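Local coordinates for PlcR protein (PDB 2QFC), which activates transcription as a quorum-sensing regulator of the RNPP family, probably by binding DNA through its helix-turn-helix domain, and forms a complex with the signalling peptide PapR, at the interface of chains A and B. Sequence-based numbering; all coordinates share one arbitrary frame. Chains: chain A/B, PlcR protein.

Contact 1: the interface of chains A and B. Residues chain A 226-227, 230-231, 235; chain B 232, 269-270, 272.
B:Met232 lays its side chain across the turn of chain A between helix 212-228 and helix 235-248. The backbone N of B:Met232 donates a hydrogen bond to the carbonyl O of A:Asn230 at 2.8 Å. Along the side chain, B:Met232 CB lies 3.5 Å from the same A:Asn230 O. CG follows at a similar distance from that oxygen. The chain then bends at SD (chi3 -98°), which turns the terminal methyl CE back into chain A. B:Met232 CE is 3.6 Å from the carbonyl O of A:Ser226. B:Met232 CE also touches CA of A:Cys227 and, at 4.0 Å, the CD1 methyl of A:Ile235. The methionine thus covers both polar backbone and apolar side chain.

A second group of contacts surrounds A:Cys227. Its first torsion (chi1 -68°) directs the thiol toward B:Ile269. There A:Cys227 SG meets the CG2 methyl of B:Ile269 at 3.5 Å and lies equally near that residue's carbonyl O. The CB of A:Cys227 rests near the same carbonyl O, where helix 253-269 ends. The CD2 methyl of B:Leu270 sits 3.4 Å from the carbonyl O of A:Cys227 and 3.6 Å from the side-chain OD1 of A:Asn230. The patch joins the RNPP C-terminal domains of two PlcR copies, and its two-fold twin repeats the join. It may help hold these domains together in a dimer.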
loop_
_atom_site.group_PDB
_atom_site.type_symbol
_atom_site.label_atom_id
_atom_site.label_comp_id
_atom_site.label_asym_id
_atom_site.label_seq_id
_atom_site.Cartn_x
_atom_site.Cartn_y
_atom_site.Cartn_z
ATOM N N SER A 226 -10.651 -10.069 -7.028
ATOM C CA SER A 226 -9.458 -10.685 -6.516
ATOM C C SER A 226 -8.473 -10.974 -7.615
ATOM O O SER A 226 -7.253 -10.861 -7.409
ATOM C CB SER A 226 -9.809 -11.995 -5.847
ATOM O OG SER A 226 -9.766 -11.890 -4.443
ATOM N N CYS A 227 -8.963 -11.363 -8.788
ATOM C CA CYS A 227 -8.052 -11.654 -9.876
ATOM C C CYS A 227 -7.558 -10.371 -10.534
ATOM O O CYS A 227 -6.474 -10.311 -11.071
ATOM C CB CYS A 227 -8.721 -12.560 -10.888
ATOM S SG CYS A 227 -9.050 -14.280 -10.267
ATOM N N ASN A 230 -4.860 -8.886 -8.356
ATOM C CA ASN A 230 -3.837 -9.888 -8.113
ATOM C C ASN A 230 -3.750 -10.434 -6.679
ATOM O O ASN A 230 -2.670 -10.849 -6.218
ATOM C CB ASN A 230 -2.451 -9.450 -8.640
ATOM C CG ASN A 230 -2.395 -9.391 -10.166
ATOM O OD1 ASN A 230 -3.003 -10.192 -10.862
ATOM N ND2 ASN A 230 -1.671 -8.440 -10.682
ATOM N N SER A 231 -4.881 -10.552 -6.005
ATOM C CA SER A 231 -4.793 -10.918 -4.610
ATOM C C SER A 231 -5.365 -12.234 -4.204
ATOM O O SER A 231 -6.519 -12.519 -4.467
ATOM C CB SER A 231 -5.391 -9.844 -3.717
ATOM O OG SER A 231 -5.506 -10.404 -2.427
ATOM N N ILE A 235 -9.289 -15.507 -1.691
ATOM C CA ILE A 235 -9.766 -16.257 -2.859
ATOM C C ILE A 235 -10.078 -17.737 -2.578
ATOM O O ILE A 235 -10.987 -18.309 -3.160
ATOM C CB ILE A 235 -8.796 -16.114 -4.055
ATOM C CG1 ILE A 235 -9.525 -16.375 -5.347
ATOM C CG2 ILE A 235 -7.605 -17.000 -3.914
ATOM C CD1 ILE A 235 -8.664 -16.322 -6.562
ATOM N N MET B 232 -0.614 -12.776 -6.174
ATOM C CA MET B 232 -0.599 -13.519 -7.408
ATOM C C MET B 232 0.104 -12.726 -8.459
ATOM O O MET B 232 0.117 -13.135 -9.572
ATOM C CB MET B 232 -2.021 -13.824 -7.914
ATOM C CG MET B 232 -3.007 -14.330 -6.919
ATOM S SD MET B 232 -4.311 -15.267 -7.731
ATOM C CE MET B 232 -5.613 -14.066 -7.867
ATOM N N ILE B 269 -7.265 -17.580 -14.866
ATOM C CA ILE B 269 -7.690 -16.768 -13.729
ATOM C C ILE B 269 -7.317 -15.282 -13.885
ATOM O O ILE B 269 -8.153 -14.414 -13.637
ATOM C CB ILE B 269 -7.002 -17.320 -12.479
ATOM C CG1 ILE B 269 -7.941 -18.125 -11.609
ATOM C CG2 ILE B 269 -6.445 -16.246 -11.640
ATOM C CD1 ILE B 269 -7.327 -18.220 -10.216
ATOM N N LEU B 270 -6.078 -14.995 -14.306
ATOM C CA LEU B 270 -5.600 -13.624 -14.379
ATOM C C LEU B 270 -5.744 -13.172 -15.811
ATOM O O LEU B 270 -5.358 -12.058 -16.182
ATOM C CB LEU B 270 -4.162 -13.493 -13.872
ATOM C CG LEU B 270 -4.049 -14.053 -12.442
ATOM C CD1 LEU B 270 -2.643 -14.267 -11.875
ATOM C CD2 LEU B 270 -4.858 -13.220 -11.470
ATOM N N MET B 272 -4.225 -13.675 -18.336
ATOM C CA MET B 272 -2.965 -13.239 -18.888
ATOM C C MET B 272 -2.795 -13.940 -20.222
ATOM O O MET B 272 -2.070 -14.936 -20.335
ATOM C CB MET B 272 -1.829 -13.579 -17.927
ATOM C CG MET B 272 -1.761 -12.653 -16.729
ATOM S SD MET B 272 -0.656 -13.375 -15.508
ATOM C CE MET B 272 -0.822 -12.169 -14.177
#

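Contact 2: the interface of chains A and B. Residues chain A 69, 72-73; chain B 68-69, 72, 149.
A:Ile72 and B:Ile72 reach toward each other tip to tip, their CD1 methyls 3.3 Å apart. They lie on the long helices 61-87 of chain A and 60-87 of chain B. PlcR is an RNPP-family regulator with a helix-turn-helix region, and this helix pair packs the two copies together. The B:Ile72 CD1 also touches CG1 of A:Ile72. The side chain of B:Ile72 extends with CG1 anti to the backbone N (chi1 163°), which carries CD1 toward chain A.

The other branch of A:Ile72 goes elsewhere. The CG2 methyl of A:Ile72 lies over one face of the B:Tyr69 ring, 3.9 Å above the plane and nearer the ring's edge than its centre. CE2 and CZ are the ring atoms that it meets. The two side chains run antiparallel alongside each other.

A:Tyr69 meets a different partner. The ring atom CE1 of A:Tyr69 is 3.6 Å from the CG2 methyl of B:Ile68, and its CD1 is next nearest to that methyl. The two side chains are roughly perpendicular.

At the polar rim, A:Glu73 bends at chi2 (50°). The bend brings its carboxylate oxygen OE1 beside B:Ile149, from a loop of chain B. Where the two side chains meet crosswise, the CD1 methyl of B:Ile149 lies 3.2 Å from OE1 of A:Glu73, with CG1 a little farther off.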
loop_
_atom_site.group_PDB
_atom_site.type_symbol
_atom_site.label_atom_id
_atom_site.label_comp_id
_atom_site.label_asym_id
_atom_site.label_seq_id
_atom_site.Cartn_x
_atom_site.Cartn_y
_atom_site.Cartn_z
ATOM N N TYR A 69 6.246 14.415 7.728
ATOM C CA TYR A 69 6.508 13.151 7.029
ATOM C C TYR A 69 6.839 12.010 8.016
ATOM O O TYR A 69 6.475 10.851 7.797
ATOM C CB TYR A 69 7.653 13.308 6.020
ATOM C CG TYR A 69 7.375 14.143 4.753
ATOM C CD1 TYR A 69 6.674 15.359 4.804
ATOM C CD2 TYR A 69 7.865 13.729 3.507
ATOM C CE1 TYR A 69 6.443 16.121 3.649
ATOM C CE2 TYR A 69 7.646 14.496 2.342
ATOM C CZ TYR A 69 6.936 15.686 2.427
ATOM O OH TYR A 69 6.714 16.432 1.296
ATOM N N ILE A 72 3.552 11.156 9.730
ATOM C CA ILE A 72 2.612 10.377 8.892
ATOM C C ILE A 72 3.142 8.961 8.687
ATOM O O ILE A 72 2.373 8.004 8.716
ATOM C CB ILE A 72 2.077 11.037 7.546
ATOM C CG1 ILE A 72 2.816 10.524 6.315
ATOM C CG2 ILE A 72 1.996 12.565 7.621
ATOM C CD1 ILE A 72 4.022 11.422 5.912
ATOM N N GLU A 73 4.454 8.826 8.519
ATOM C CA GLU A 73 5.054 7.504 8.371
ATOM C C GLU A 73 4.955 6.683 9.658
ATOM O O GLU A 73 4.683 5.483 9.612
ATOM C CB GLU A 73 6.507 7.607 7.902
ATOM C CG GLU A 73 6.893 6.515 6.910
ATOM C CD GLU A 73 5.896 6.367 5.723
ATOM O OE1 GLU A 73 5.730 7.319 4.903
ATOM O OE2 GLU A 73 5.283 5.276 5.615
ATOM N N ILE B 68 0.784 20.171 3.446
ATOM C CA ILE B 68 1.821 19.136 3.423
ATOM C C ILE B 68 1.271 17.706 3.298
ATOM O O ILE B 68 1.845 16.896 2.579
ATOM C CB ILE B 68 2.753 19.268 4.648
ATOM C CG1 ILE B 68 3.600 20.540 4.515
ATOM C CG2 ILE B 68 3.629 18.036 4.799
ATOM C CD1 ILE B 68 4.562 20.791 5.657
ATOM N N TYR B 69 0.171 17.406 3.993
ATOM C CA TYR B 69 -0.564 16.140 3.826
ATOM C C TYR B 69 -1.117 16.033 2.413
ATOM O O TYR B 69 -1.274 14.931 1.885
ATOM C CB TYR B 69 -1.771 16.074 4.766
ATOM C CG TYR B 69 -1.569 15.521 6.168
ATOM C CD1 TYR B 69 -2.390 14.496 6.647
ATOM C CD2 TYR B 69 -0.604 16.049 7.029
ATOM C CE1 TYR B 69 -2.252 14.005 7.946
ATOM C CE2 TYR B 69 -0.451 15.562 8.328
ATOM C CZ TYR B 69 -1.282 14.543 8.779
ATOM O OH TYR B 69 -1.129 14.054 10.049
ATOM N N ILE B 72 1.693 15.260 0.037
ATOM C CA ILE B 72 2.179 13.891 0.159
ATOM C C ILE B 72 1.226 12.902 -0.510
ATOM O O ILE B 72 1.665 12.024 -1.259
ATOM C CB ILE B 72 2.631 13.496 1.611
ATOM C CG1 ILE B 72 2.720 11.989 1.758
ATOM C CG2 ILE B 72 1.663 13.974 2.629
ATOM C CD1 ILE B 72 3.836 11.546 2.653
ATOM N N ILE B 149 12.124 9.811 2.289
ATOM C CA ILE B 149 11.037 8.977 2.804
ATOM C C ILE B 149 11.155 7.513 2.363
ATOM O O ILE B 149 10.995 6.620 3.197
ATOM C CB ILE B 149 9.601 9.571 2.526
ATOM C CG1 ILE B 149 8.505 8.710 3.181
ATOM C CG2 ILE B 149 9.320 9.763 1.015
ATOM C CD1 ILE B 149 7.171 8.695 2.406
#

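Contact 1 and contact 2 share no residue, and the centres of their C-alpha atoms are about 31 Å apart. Both belong to one two-fold symmetric interface, so each is repeated with the chains exchanged. Contact 2 uses the long helix near the DNA-binding end, with a loop residue of the C-terminal domain. The residues of contact 1 lie later in the chain, in and beside helices 212-228, 235-248 and 253-269. The two chains are therefore tied at widely separated points. This arrangement may fix how the two helix-turn-helix domains are placed relative to each other, and it could couple them to the C-terminal domains.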